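PDB 7A0J: Serine/threonine-protein kinase-like protein ACR4 from Arabidopsis thaliana, which acts as a plant membrane receptor kinase that, paired with the CLE40 peptide, controls formative cell division in root meristems. Local coordinates for residues Leu1-Ile9 against His141-Phe149; Asp226-Val236 against Ile246-Gly257. All coordinates share one frame; numbering follows the deposited sequence.

Overall arrangement
The extracellular part of this receptor kinase is a beta-propeller built from seven repeats, and its two contacts illustrate how chemistry follows position. Contact 1 lies at the heart, its centre about 2 Å from that of the chain, where the N-terminal residues join the sheet of repeat 4; contact 2 has its centre about 17 Å from that of the chain, where the lead-in to repeat 6 meets its strands. The two share no strands, and their nearest atoms are about 6 Å apart. In the buried contact, backbone bonds, serine hydroxyls and waters carry the pairing, with L1 the main apolar part. The surface contact instead relies on prolines and a leucine laid against flat groups, with backbone bonds along it.

Contact 1 (Leu1-Ile9 against His141-Phe149); sequences LGSMSSIAI and HSLSAGSEF
The side chain of L1 lies over the peptide group between G146 and S147, with CD2 3.6 Å from G146 C and 3.7 Å from S147 N. It gets there because CG stands anti to the carbonyl carbon of L1 (chi1 -72°). Beside it the hydroxyl of S147 turns to D98, a residue that L1 also touches. From this start the chain enters an antiparallel pairing with strand 139-145, so that the N-terminus adds an edge strand to the sheet of repeat 4 near the middle of the beta-propeller. G2 and A145 form the hydrogen-bonded pair: G2 N gives to A145 O at 2.8 Å, and A145 N returns the bond to G2 O at 2.9 Å. The positive phi of G2, 88°, is easily adopted by a residue without a side chain.

One step further on, two serines meet hydroxyl to hydroxyl, S3 OG lying 2.7 Å from S144 OG in a hydrogen bond that either could donate. S144 turns its hydroxyl away from its own N (chi1 -152°), which lays S144 OG against G2 C, 3.2 Å off. The same oxygen is bonded to A186 N, on strand 181-186 of the next repeat, so it links three pieces of chain. S3 OG also holds a water at 2.6 Å. A second water spans the seam where the direct pairing ends, accepting from M4 N and donating to L143 O at 2.7 Å.

Beyond L1, then, the two segments meet through main chain, small hydroxyls and water, and these polar bonds are consistent with a register set by direction rather than by apolar fill.

Contact 2 (Asp226-Val236 against Ile246-Gly257); sequences DLPPKEPLLAV and IKRYDHSAVCWG
One face of the W256 indole carries two prolines in CH-pi contact, while D226 O sits at its edge, near the ring plane. The ring belongs to the propeller blade of repeat 6, on the side that packs against strands 190-195 and 202-206 of the preceding repeat. P228 CA stands 3.6 Å from the centroid of the five-membered ring, only 5° off the normal, and P229 CD lies 3.5 Å from that of the six-membered ring. Two other flat groups also have a carbon over one face: P232 CB rests 3.6 Å above the centre of the R248 guanidinium, whose NH1 binds L198 O, and L234 CD1 lies over the H251 ring, whose ND1 is hydrogen-bonded to F272 O.

Residues D226-P229 thus run beside strand 253-257, and P232-L234 meet I246-R248. W256 can reach the prolines because its CG takes the crowded position between backbone N and carbonyl carbon (chi1 66°). L233 CD1 and V236 CG2 approach the six-membered ring obliquely. Were W256 replaced by an alanine, P228 and P229 would probably lose the face they lie on, and L233 and V236 the ring they meet, leaving a gap.

Backbone bonds hold either end of the proline-rich run: D226 N reaches G257 O at 3.1 Å, and R248 N reaches P232 O at 3.0 Å. Next to the latter, K247 extends NZ to 3.8 Å from E231 OE1, a long salt bridge. I246 N donates to A235 O at 3.1 Å. Where the chain turns its corner, L234 N donates to I246 O at 2.8 Å, whereas the neighbouring A235 N is buried without a polar partner.

Contact 1 (Leu1-Ile9 against His141-Phe149)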
ATOM      1  N   LEU A   1       0.298  -3.409  -4.610  1.00 33.92           N
ATOM      2  CA  LEU A   1      -0.261  -2.049  -4.868  1.00 35.53           C
ATOM      3  C   LEU A   1      -0.369  -1.280  -3.547  1.00 34.82           C
ATOM      4  O   LEU A   1      -0.391  -1.930  -2.481  1.00 33.36           O
ATOM      5  CB  LEU A   1      -1.646  -2.171  -5.518  1.00 36.99           C
ATOM      6  CG  LEU A   1      -1.683  -2.633  -6.975  1.00 38.77           C
ATOM      7  CD1 LEU A   1      -3.122  -2.804  -7.443  1.00 40.41           C
ATOM      8  CD2 LEU A   1      -0.942  -1.664  -7.885  1.00 40.50           C
ATOM      9  N   GLY A   2      -0.436   0.051  -3.626  1.00 35.98           N
ATOM     10  CA  GLY A   2      -0.892   0.925  -2.527  1.00 36.20           C
ATOM     11  C   GLY A   2       0.222   1.334  -1.579  1.00 35.45           C
ATOM     12  O   GLY A   2       1.404   1.300  -1.978  1.00 35.09           O
ATOM     13  N   SER A   3      -0.157   1.708  -0.355  1.00 35.43           N
ATOM     14  CA  SER A   3       0.699   2.393   0.648  1.00 35.75           C
ATOM     15  C   SER A   3       1.131   1.406   1.734  1.00 34.44           C
ATOM     16  O   SER A   3       0.483   0.349   1.871  1.00 33.59           O
ATOM     17  CB  SER A   3      -0.032   3.564   1.249  1.00 37.32           C
ATOM     18  OG  SER A   3      -0.671   4.334   0.243  1.00 38.89           O
ATOM     19  N   MET A   4       2.176   1.757   2.487  1.00 34.83           N
ATOM     20  CA  MET A   4       2.589   1.009   3.701  1.00 34.41           C
ATOM     21  C   MET A   4       1.431   1.041   4.702  1.00 35.09           C
ATOM     22  O   MET A   4       0.796   2.105   4.843  1.00 36.17           O
ATOM     23  CB  MET A   4       3.838   1.607   4.352  1.00 35.38           C
ATOM     24  CG  MET A   4       4.462   0.677   5.366  1.00 34.94           C
ATOM     25  SD  MET A   4       6.079   1.237   5.942  1.00 36.45           S
ATOM     26  CE  MET A   4       5.610   2.680   6.895  1.00 38.66           C
ATOM     27  N   SER A   5       1.161  -0.089   5.357  1.00 34.44           N
ATOM     28  CA  SER A   5       0.002  -0.276   6.265  1.00 35.35           C
ATOM     29  C   SER A   5       0.300  -1.402   7.261  1.00 34.92           C
ATOM     30  O   SER A   5       1.308  -2.109   7.072  1.00 33.91           O
ATOM     31  CB  SER A   5      -1.244  -0.542   5.458  1.00 35.42           C
ATOM     32  OG  SER A   5      -2.367  -0.770   6.296  1.00 37.09           O
ATOM     33  N   SER A   6      -0.543  -1.546   8.285  1.00 35.94           N
ATOM     34  CA  SER A   6      -0.496  -2.655   9.272  1.00 36.27           C
ATOM     35  C   SER A   6      -1.028  -3.939   8.623  1.00 35.02           C
ATOM     36  O   SER A   6      -0.808  -5.017   9.199  1.00 35.02           O
ATOM     37  CB  SER A   6      -1.255  -2.303  10.529  1.00 38.64           C
ATOM     38  OG  SER A   6      -2.657  -2.301  10.297  1.00 39.65           O
ATOM     39  N   ILE A   7      -1.709  -3.817   7.476  1.00 34.19           N
ATOM     40  CA  ILE A   7      -2.220  -4.955   6.654  1.00 33.17           C
ATOM     41  C   ILE A   7      -1.832  -4.719   5.187  1.00 32.09           C
ATOM     42  O   ILE A   7      -1.744  -3.549   4.776  1.00 32.39           O
ATOM     43  CB  ILE A   7      -3.740  -5.129   6.843  1.00 34.47           C
ATOM     44  CG1 ILE A   7      -4.524  -3.877   6.435  1.00 35.53           C
ATOM     45  CG2 ILE A   7      -4.045  -5.545   8.275  1.00 35.88           C
ATOM     46  CD1 ILE A   7      -6.022  -4.072   6.385  1.00 36.89           C
ATOM     47  N   ALA A   8      -1.600  -5.799   4.437  1.00 30.98           N
ATOM     48  CA  ALA A   8      -1.151  -5.769   3.025  1.00 30.17           C
ATOM     49  C   ALA A   8      -1.593  -7.054   2.317  1.00 29.83           C
ATOM     50  O   ALA A   8      -1.849  -8.061   3.011  1.00 29.58           O
ATOM     51  CB  ALA A   8       0.347  -5.592   2.963  1.00 29.48           C
ATOM     52  N   ILE A   9      -1.681  -7.004   0.987  1.00 29.98           N
ATOM     53  CA  ILE A   9      -2.157  -8.127   0.129  1.00 30.48           C
ATOM     54  C   ILE A   9      -1.142  -8.383  -0.989  1.00 30.37           C
ATOM     55  O   ILE A   9      -0.696  -7.407  -1.632  1.00 30.29           O
ATOM     56  CB  ILE A   9      -3.561  -7.833  -0.434  1.00 31.93           C
ATOM     57  CG1 ILE A   9      -4.631  -7.934   0.658  1.00 32.67           C
ATOM     58  CG2 ILE A   9      -3.876  -8.737  -1.620  1.00 32.65           C
ATOM     59  CD1 ILE A   9      -6.024  -7.561   0.201  1.00 34.16           C
ATOM     60  N   HIS A 141       6.090  12.234   1.843  1.00 50.41           N
ATOM     61  CA  HIS A 141       5.637  11.128   2.729  1.00 48.70           C
ATOM     62  C   HIS A 141       4.453  10.416   2.065  1.00 46.78           C
ATOM     63  O   HIS A 141       4.078  10.816   0.941  1.00 46.77           O
ATOM     64  CB  HIS A 141       5.302  11.661   4.130  1.00 50.07           C
ATOM     65  CG  HIS A 141       4.145  12.601   4.162  1.00 51.25           C
ATOM     66  ND1 HIS A 141       2.865  12.185   4.470  1.00 50.69           N
ATOM     67  CD2 HIS A 141       4.066  13.930   3.932  1.00 53.35           C
ATOM     68  CE1 HIS A 141       2.048  13.217   4.428  1.00 52.16           C
ATOM     69  NE2 HIS A 141       2.759  14.299   4.099  1.00 53.85           N
ATOM     70  N   SER A 142       3.895   9.403   2.733  1.00 45.27           N
ATOM     71  CA  SER A 142       2.704   8.630   2.290  1.00 43.93           C
ATOM     72  C   SER A 142       2.933   8.058   0.885  1.00 42.84           C
ATOM     73  O   SER A 142       2.089   8.297  -0.001  1.00 42.85           O
ATOM     74  CB  SER A 142       1.464   9.488   2.352  1.00 44.81           C
ATOM     75  OG  SER A 142       1.275  10.009   3.660  1.00 46.38           O
ATOM     76  N   LEU A 143       4.040   7.331   0.692  1.00 42.23           N
ATOM     77  CA  LEU A 143       4.336   6.573  -0.556  1.00 41.80           C
ATOM     78  C   LEU A 143       3.160   5.635  -0.864  1.00 40.47           C
ATOM     79  O   LEU A 143       2.616   5.031   0.082  1.00 39.64           O
ATOM     80  CB  LEU A 143       5.638   5.778  -0.388  1.00 42.21           C
ATOM     81  CG  LEU A 143       6.890   6.408  -0.997  1.00 43.65           C
ATOM     82  CD1 LEU A 143       7.146   7.795  -0.430  1.00 44.72           C
ATOM     83  CD2 LEU A 143       8.100   5.514  -0.773  1.00 44.27           C
ATOM     84  N   SER A 144       2.782   5.533  -2.141  1.00 40.24           N
ATOM     85  CA  SER A 144       1.720   4.623  -2.643  1.00 39.58           C
ATOM     86  C   SER A 144       2.063   4.192  -4.070  1.00 40.47           C
ATOM     87  O   SER A 144       2.328   5.077  -4.909  1.00 41.55           O
ATOM     88  CB  SER A 144       0.362   5.270  -2.564  1.00 39.31           C
ATOM     89  OG  SER A 144      -0.655   4.289  -2.421  1.00 38.65           O
ATOM     90  N   ALA A 145       2.060   2.880  -4.324  1.00 40.26           N
ATOM     91  CA  ALA A 145       2.559   2.251  -5.568  1.00 41.83           C
ATOM     92  C   ALA A 145       1.386   1.855  -6.472  1.00 42.51           C
ATOM     93  O   ALA A 145       0.430   1.231  -5.969  1.00 41.48           O
ATOM     94  CB  ALA A 145       3.409   1.056  -5.222  1.00 41.94           C
ATOM     95  N   GLY A 146       1.470   2.217  -7.757  1.00 44.37           N
ATOM     96  CA  GLY A 146       0.615   1.686  -8.834  1.00 46.04           C
ATOM     97  C   GLY A 146       1.314   0.562  -9.577  1.00 48.27           C
ATOM     98  O   GLY A 146       2.373   0.113  -9.099  1.00 48.14           O
ATOM     99  N   SER A 147       0.749   0.119 -10.705  1.00 50.72           N
ATOM    100  CA  SER A 147       1.299  -0.974 -11.550  1.00 53.90           C
ATOM    101  C   SER A 147       2.601  -0.518 -12.221  1.00 56.24           C
ATOM    102  O   SER A 147       3.572  -1.295 -12.199  1.00 57.67           O
ATOM    103  CB  SER A 147       0.294  -1.446 -12.573  1.00 56.17           C
ATOM    104  OG  SER A 147      -0.802  -2.093 -11.945  1.00 54.62           O
ATOM    105  N   GLU A 148       2.614   0.692 -12.794  1.00 57.23           N
ATOM    106  CA  GLU A 148       3.738   1.220 -13.615  1.00 60.14           C
ATOM    107  C   GLU A 148       4.123   2.635 -13.159  1.00 58.75           C
ATOM    108  O   GLU A 148       4.731   3.361 -13.968  1.00 61.31           O
ATOM    109  CB  GLU A 148       3.348   1.215 -15.096  1.00 64.19           C
ATOM    110  CG  GLU A 148       2.856  -0.135 -15.590  1.00 66.26           C
ATOM    111  CD  GLU A 148       2.503  -0.186 -17.067  1.00 70.98           C
ATOM    112  OE1 GLU A 148       3.225   0.437 -17.872  1.00 73.95           O
ATOM    113  OE2 GLU A 148       1.505  -0.852 -17.411  1.00 72.13           O
ATOM    114  N   PHE A 149       3.808   3.003 -11.911  1.00 55.34           N
ATOM    115  CA  PHE A 149       4.138   4.321 -11.306  1.00 54.21           C
ATOM    116  C   PHE A 149       4.147   4.203  -9.776  1.00 51.36           C
ATOM    117  O   PHE A 149       3.693   3.170  -9.244  1.00 49.98           O
ATOM    118  CB  PHE A 149       3.136   5.388 -11.756  1.00 54.46           C
ATOM    119  CG  PHE A 149       1.734   5.193 -11.236  1.00 52.17           C
ATOM    120  CD1 PHE A 149       1.329   5.775 -10.045  1.00 49.56           C
ATOM    121  CD2 PHE A 149       0.822   4.415 -11.933  1.00 53.09           C
ATOM    122  CE1 PHE A 149       0.041   5.586  -9.564  1.00 47.97           C
ATOM    123  CE2 PHE A 149      -0.465   4.230 -11.453  1.00 51.41           C
ATOM    124  CZ  PHE A 149      -0.853   4.816 -10.270  1.00 48.82           C
TER
HETATM  125  O   HOH W   1      -0.025   6.726   1.126  1.00 44.47           O
HETATM  126  O   HOH W   2       3.329   4.538   2.629  1.00 40.18           O

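Contact 2 (Asp226-Val236 against Ile246-Gly257)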
ATOM      1  N   ASP A 226     -18.909   2.562 -11.585  1.00 70.74           N
ATOM      2  CA  ASP A 226     -19.511   3.198 -10.380  1.00 69.80           C
ATOM      3  C   ASP A 226     -18.716   4.459 -10.018  1.00 68.09           C
ATOM      4  O   ASP A 226     -17.469   4.403 -10.042  1.00 66.15           O
ATOM      5  CB  ASP A 226     -19.560   2.229  -9.194  1.00 67.83           C
ATOM      6  CG  ASP A 226     -20.589   1.117  -9.328  1.00 69.94           C
ATOM      7  OD1 ASP A 226     -21.385   1.160 -10.287  1.00 73.06           O
ATOM      8  OD2 ASP A 226     -20.587   0.216  -8.465  1.00 68.83           O
ATOM      9  N   LEU A 227     -19.423   5.545  -9.682  1.00 68.80           N
ATOM     10  CA  LEU A 227     -18.834   6.852  -9.282  1.00 67.51           C
ATOM     11  C   LEU A 227     -18.419   6.778  -7.815  1.00 64.11           C
ATOM     12  O   LEU A 227     -19.069   6.092  -7.028  1.00 63.75           O
ATOM     13  CB  LEU A 227     -19.862   7.967  -9.507  1.00 70.79           C
ATOM     14  CG  LEU A 227     -20.114   8.362 -10.962  1.00 73.95           C
ATOM     15  CD1 LEU A 227     -20.894   7.285 -11.704  1.00 75.94           C
ATOM     16  CD2 LEU A 227     -20.848   9.693 -11.038  1.00 76.96           C
ATOM     17  N   PRO A 228     -17.334   7.471  -7.393  1.00 61.65           N
ATOM     18  CA  PRO A 228     -16.892   7.437  -5.997  1.00 59.01           C
ATOM     19  C   PRO A 228     -17.934   8.016  -5.042  1.00 59.72           C
ATOM     20  O   PRO A 228     -18.749   8.845  -5.440  1.00 61.92           O
ATOM     21  CB  PRO A 228     -15.616   8.295  -5.973  1.00 57.90           C
ATOM     22  CG  PRO A 228     -15.186   8.389  -7.425  1.00 58.96           C
ATOM     23  CD  PRO A 228     -16.469   8.322  -8.227  1.00 61.84           C
ATOM     24  N   PRO A 229     -17.939   7.601  -3.753  1.00 57.91           N
ATOM     25  CA  PRO A 229     -18.931   8.077  -2.789  1.00 59.17           C
ATOM     26  C   PRO A 229     -18.693   9.532  -2.357  1.00 59.72           C
ATOM     27  O   PRO A 229     -17.551   9.957  -2.337  1.00 58.58           O
ATOM     28  CB  PRO A 229     -18.756   7.116  -1.603  1.00 57.50           C
ATOM     29  CG  PRO A 229     -17.303   6.702  -1.677  1.00 54.97           C
ATOM     30  CD  PRO A 229     -16.987   6.651  -3.158  1.00 55.14           C
ATOM     31  N   LYS A 230     -19.773  10.248  -2.024  1.00 61.89           N
ATOM     32  CA  LYS A 230     -19.755  11.672  -1.585  1.00 63.11           C
ATOM     33  C   LYS A 230     -19.490  11.750  -0.076  1.00 62.04           C
ATOM     34  O   LYS A 230     -19.049  12.819   0.388  1.00 62.70           O
ATOM     35  CB  LYS A 230     -21.083  12.352  -1.933  1.00 66.76           C
ATOM     36  N   GLU A 231     -19.738  10.655   0.654  1.00 60.53           N
ATOM     37  CA  GLU A 231     -19.655  10.590   2.139  1.00 60.07           C
ATOM     38  C   GLU A 231     -18.198  10.724   2.574  1.00 57.25           C
ATOM     39  O   GLU A 231     -17.296  10.297   1.854  1.00 54.78           O
ATOM     40  CB  GLU A 231     -20.239   9.274   2.662  1.00 59.83           C
ATOM     41  CG  GLU A 231     -21.727   9.106   2.398  1.00 62.66           C
ATOM     42  CD  GLU A 231     -22.103   8.569   1.026  1.00 62.87           C
ATOM     43  OE1 GLU A 231     -21.279   7.859   0.416  1.00 60.77           O
ATOM     44  OE2 GLU A 231     -23.223   8.866   0.567  1.00 66.05           O
ATOM     45  N   PRO A 232     -17.918  11.317   3.759  1.00 57.36           N
ATOM     46  CA  PRO A 232     -16.562  11.332   4.312  1.00 55.35           C
ATOM     47  C   PRO A 232     -16.010   9.909   4.493  1.00 52.38           C
ATOM     48  O   PRO A 232     -16.742   9.064   4.979  1.00 52.22           O
ATOM     49  CB  PRO A 232     -16.718  12.021   5.677  1.00 57.58           C
ATOM     50  CG  PRO A 232     -18.007  12.810   5.564  1.00 60.72           C
ATOM     51  CD  PRO A 232     -18.885  12.004   4.630  1.00 60.34           C
ATOM     52  N   LEU A 233     -14.756   9.679   4.089  1.00 50.12           N
ATOM     53  CA  LEU A 233     -14.056   8.371   4.219  1.00 47.91           C
ATOM     54  C   LEU A 233     -12.928   8.488   5.251  1.00 47.53           C
ATOM     55  O   LEU A 233     -12.289   9.557   5.304  1.00 48.23           O
ATOM     56  CB  LEU A 233     -13.497   7.951   2.854  1.00 46.26           C
ATOM     57  CG  LEU A 233     -14.519   7.724   1.740  1.00 46.77           C
ATOM     58  CD1 LEU A 233     -13.877   6.986   0.574  1.00 45.38           C
ATOM     59  CD2 LEU A 233     -15.734   6.956   2.240  1.00 47.59           C
ATOM     60  N   LEU A 234     -12.704   7.424   6.032  1.00 47.00           N
ATOM     61  CA  LEU A 234     -11.579   7.294   7.000  1.00 46.82           C
ATOM     62  C   LEU A 234     -10.354   6.713   6.287  1.00 44.54           C
ATOM     63  O   LEU A 234      -9.231   7.156   6.591  1.00 44.91           O
ATOM     64  CB  LEU A 234     -11.999   6.387   8.161  1.00 47.92           C
ATOM     65  CG  LEU A 234     -12.907   7.026   9.209  1.00 50.75           C
ATOM     66  CD1 LEU A 234     -13.513   5.962  10.114  1.00 51.64           C
ATOM     67  CD2 LEU A 234     -12.156   8.062  10.033  1.00 52.34           C
ATOM     68  N   ALA A 235     -10.568   5.743   5.391  1.00 42.73           N
ATOM     69  CA  ALA A 235      -9.509   5.025   4.644  1.00 40.65           C
ATOM     70  C   ALA A 235      -9.952   4.794   3.196  1.00 39.69           C
ATOM     71  O   ALA A 235     -11.170   4.750   2.938  1.00 40.19           O
ATOM     72  CB  ALA A 235      -9.194   3.719   5.330  1.00 40.22           C
ATOM     73  N   VAL A 236      -8.980   4.655   2.291  1.00 38.45           N
ATOM     74  CA  VAL A 236      -9.196   4.294   0.860  1.00 37.91           C
ATOM     75  C   VAL A 236      -8.081   3.331   0.435  1.00 36.62           C
ATOM     76  O   VAL A 236      -6.945   3.475   0.931  1.00 36.14           O
ATOM     77  CB  VAL A 236      -9.258   5.549  -0.033  1.00 38.69           C
ATOM     78  CG1 VAL A 236      -7.998   6.396   0.073  1.00 38.58           C
ATOM     79  CG2 VAL A 236      -9.550   5.198  -1.486  1.00 39.03           C
ATOM     80  N   ILE A 246     -13.609   3.012   3.614  1.00 41.29           N
ATOM     81  CA  ILE A 246     -14.417   2.900   4.862  1.00 42.70           C
ATOM     82  C   ILE A 246     -15.077   4.261   5.108  1.00 44.16           C
ATOM     83  O   ILE A 246     -14.336   5.252   5.228  1.00 43.79           O
ATOM     84  CB  ILE A 246     -13.529   2.448   6.041  1.00 42.49           C
ATOM     85  CG1 ILE A 246     -12.920   1.067   5.780  1.00 41.58           C
ATOM     86  CG2 ILE A 246     -14.298   2.489   7.353  1.00 44.17           C
ATOM     87  CD1 ILE A 246     -11.904   0.627   6.813  1.00 41.67           C
ATOM     88  N   LYS A 247     -16.414   4.302   5.151  1.00 46.13           N
ATOM     89  CA  LYS A 247     -17.209   5.521   5.466  1.00 48.53           C
ATOM     90  C   LYS A 247     -17.000   5.872   6.943  1.00 49.73           C
ATOM     91  O   LYS A 247     -17.024   4.949   7.771  1.00 49.69           O
ATOM     92  CB  LYS A 247     -18.695   5.295   5.173  1.00 50.45           C
ATOM     93  CG  LYS A 247     -19.046   5.047   3.713  1.00 50.34           C
ATOM     94  CD  LYS A 247     -20.531   4.857   3.488  1.00 52.84           C
ATOM     95  CE  LYS A 247     -20.890   4.585   2.044  1.00 53.22           C
ATOM     96  NZ  LYS A 247     -22.359   4.520   1.854  1.00 56.13           N
ATOM     97  N   ARG A 248     -16.809   7.155   7.255  1.00 51.37           N
ATOM     98  CA  ARG A 248     -16.441   7.633   8.615  1.00 53.27           C
ATOM     99  C   ARG A 248     -17.585   7.388   9.605  1.00 55.63           C
ATOM    100  O   ARG A 248     -17.285   7.069  10.774  1.00 56.49           O
ATOM    101  CB  ARG A 248     -16.075   9.119   8.593  1.00 54.96           C
ATOM    102  CG  ARG A 248     -15.551   9.642   9.924  1.00 56.98           C
ATOM    103  CD  ARG A 248     -14.849  10.975   9.770  1.00 58.12           C
ATOM    104  NE  ARG A 248     -15.783  12.041   9.436  1.00 60.67           N
ATOM    105  CZ  ARG A 248     -15.446  13.214   8.909  1.00 61.81           C
ATOM    106  NH1 ARG A 248     -14.181  13.488   8.635  1.00 60.52           N
ATOM    107  NH2 ARG A 248     -16.382  14.111   8.647  1.00 64.36           N
ATOM    108  N   TYR A 249     -18.837   7.529   9.161  1.00 56.93           N
ATOM    109  CA  TYR A 249     -20.033   7.529  10.045  1.00 59.75           C
ATOM    110  C   TYR A 249     -20.295   6.118  10.589  1.00 59.13           C
ATOM    111  O   TYR A 249     -20.431   5.988  11.823  1.00 60.89           O
ATOM    112  CB  TYR A 249     -21.261   8.089   9.323  1.00 61.73           C
ATOM    113  CG  TYR A 249     -22.287   8.672  10.260  1.00 65.56           C
ATOM    114  CD1 TYR A 249     -22.113   9.933  10.805  1.00 67.71           C
ATOM    115  CD2 TYR A 249     -23.415   7.955  10.631  1.00 67.33           C
ATOM    116  CE1 TYR A 249     -23.039  10.479  11.679  1.00 71.54           C
ATOM    117  CE2 TYR A 249     -24.351   8.486  11.504  1.00 70.94           C
ATOM    118  CZ  TYR A 249     -24.163   9.752  12.030  1.00 73.18           C
ATOM    119  OH  TYR A 249     -25.073  10.292  12.892  1.00 77.19           O
ATOM    120  N   ASP A 250     -20.371   5.107   9.713  1.00 56.82           N
ATOM    121  CA  ASP A 250     -20.819   3.731  10.072  1.00 56.71           C
ATOM    122  C   ASP A 250     -19.701   2.698   9.853  1.00 53.91           C
ATOM    123  O   ASP A 250     -19.974   1.501  10.063  1.00 53.81           O
ATOM    124  CB  ASP A 250     -22.097   3.356   9.313  1.00 57.75           C
ATOM    125  CG  ASP A 250     -21.964   3.331   7.798  1.00 56.12           C
ATOM    126  OD1 ASP A 250     -20.883   3.694   7.292  1.00 54.21           O
ATOM    127  OD2 ASP A 250     -22.947   2.948   7.134  1.00 57.15           O
ATOM    128  N   HIS A 251     -18.495   3.126   9.457  1.00 51.90           N
ATOM    129  CA  HIS A 251     -17.307   2.256   9.221  1.00 49.79           C
ATOM    130  C   HIS A 251     -17.622   1.154   8.196  1.00 48.72           C
ATOM    131  O   HIS A 251     -16.889   0.141   8.180  1.00 47.87           O
ATOM    132  CB  HIS A 251     -16.793   1.673  10.548  1.00 50.52           C
ATOM    133  CG  HIS A 251     -15.819   2.552  11.259  1.00 51.00           C
ATOM    134  ND1 HIS A 251     -14.477   2.234  11.362  1.00 49.83           N
ATOM    135  CD2 HIS A 251     -15.979   3.732  11.897  1.00 52.66           C
ATOM    136  CE1 HIS A 251     -13.855   3.178  12.039  1.00 50.75           C
ATOM    137  NE2 HIS A 251     -14.755   4.109  12.378  1.00 52.52           N
ATOM    138  N   SER A 252     -18.639   1.350   7.350  1.00 49.11           N
ATOM    139  CA  SER A 252     -19.075   0.366   6.324  1.00 48.64           C
ATOM    140  C   SER A 252     -18.172   0.485   5.091  1.00 46.66           C
ATOM    141  O   SER A 252     -17.820   1.623   4.717  1.00 46.14           O
ATOM    142  CB  SER A 252     -20.530   0.542   5.967  1.00 50.69           C
ATOM    143  OG  SER A 252     -20.736   1.743   5.241  1.00 51.30           O
ATOM    144  N   ALA A 253     -17.806  -0.654   4.499  1.00 45.65           N
ATOM    145  CA  ALA A 253     -17.015  -0.744   3.252  1.00 44.36           C
ATOM    146  C   ALA A 253     -17.896  -0.345   2.065  1.00 45.35           C
ATOM    147  O   ALA A 253     -19.066  -0.770   2.026  1.00 46.90           O
ATOM    148  CB  ALA A 253     -16.464  -2.139   3.079  1.00 43.82           C
ATOM    149  N   VAL A 254     -17.348   0.452   1.145  1.00 44.80           N
ATOM    150  CA  VAL A 254     -17.973   0.796  -0.167  1.00 46.14           C
ATOM    151  C   VAL A 254     -16.876   0.722  -1.233  1.00 45.12           C
ATOM    152  O   VAL A 254     -15.765   1.220  -0.967  1.00 43.48           O
ATOM    153  CB  VAL A 254     -18.661   2.178  -0.131  1.00 47.57           C
ATOM    154  CG1 VAL A 254     -17.724   3.284   0.334  1.00 46.54           C
ATOM    155  CG2 VAL A 254     -19.290   2.535  -1.470  1.00 49.12           C
ATOM    156  N   CYS A 255     -17.177   0.094  -2.375  1.00 46.26           N
ATOM    157  CA  CYS A 255     -16.252  -0.075  -3.528  1.00 46.10           C
ATOM    158  C   CYS A 255     -16.888   0.506  -4.795  1.00 47.95           C
ATOM    159  O   CYS A 255     -18.130   0.548  -4.873  1.00 49.81           O
ATOM    160  CB  CYS A 255     -15.893  -1.542  -3.737  1.00 46.16           C
ATOM    161  SG  CYS A 255     -15.098  -2.296  -2.295  1.00 45.15           S
ATOM    162  N   TRP A 256     -16.052   0.937  -5.741  1.00 47.91           N
ATOM    163  CA  TRP A 256     -16.463   1.562  -7.026  1.00 50.11           C
ATOM    164  C   TRP A 256     -15.342   1.390  -8.057  1.00 50.37           C
ATOM    165  O   TRP A 256     -14.187   1.183  -7.639  1.00 48.21           O
ATOM    166  CB  TRP A 256     -16.810   3.041  -6.804  1.00 50.29           C
ATOM    167  CG  TRP A 256     -15.637   3.877  -6.393  1.00 48.10           C
ATOM    168  CD1 TRP A 256     -14.821   4.601  -7.212  1.00 48.06           C
ATOM    169  CD2 TRP A 256     -15.135   4.069  -5.058  1.00 46.28           C
ATOM    170  NE1 TRP A 256     -13.850   5.230  -6.481  1.00 46.47           N
ATOM    171  CE2 TRP A 256     -14.017   4.925  -5.156  1.00 45.28           C
ATOM    172  CE3 TRP A 256     -15.519   3.605  -3.793  1.00 45.57           C
ATOM    173  CZ2 TRP A 256     -13.284   5.323  -4.039  1.00 43.76           C
ATOM    174  CZ3 TRP A 256     -14.794   4.001  -2.690  1.00 44.25           C
ATOM    175  CH2 TRP A 256     -13.691   4.848  -2.814  1.00 43.40           C
ATOM    176  N   GLY A 257     -15.678   1.476  -9.348  1.00 53.52           N
ATOM    177  CA  GLY A 257     -14.715   1.434 -10.467  1.00 54.71           C
ATOM    178  C   GLY A 257     -15.255   0.659 -11.656  1.00 58.10           C
ATOM    179  O   GLY A 257     -16.492   0.571 -11.792  1.00 60.50           O
TER
HETATM  180  O   HOH W   3     -19.136   8.743   6.409  1.00 49.85           O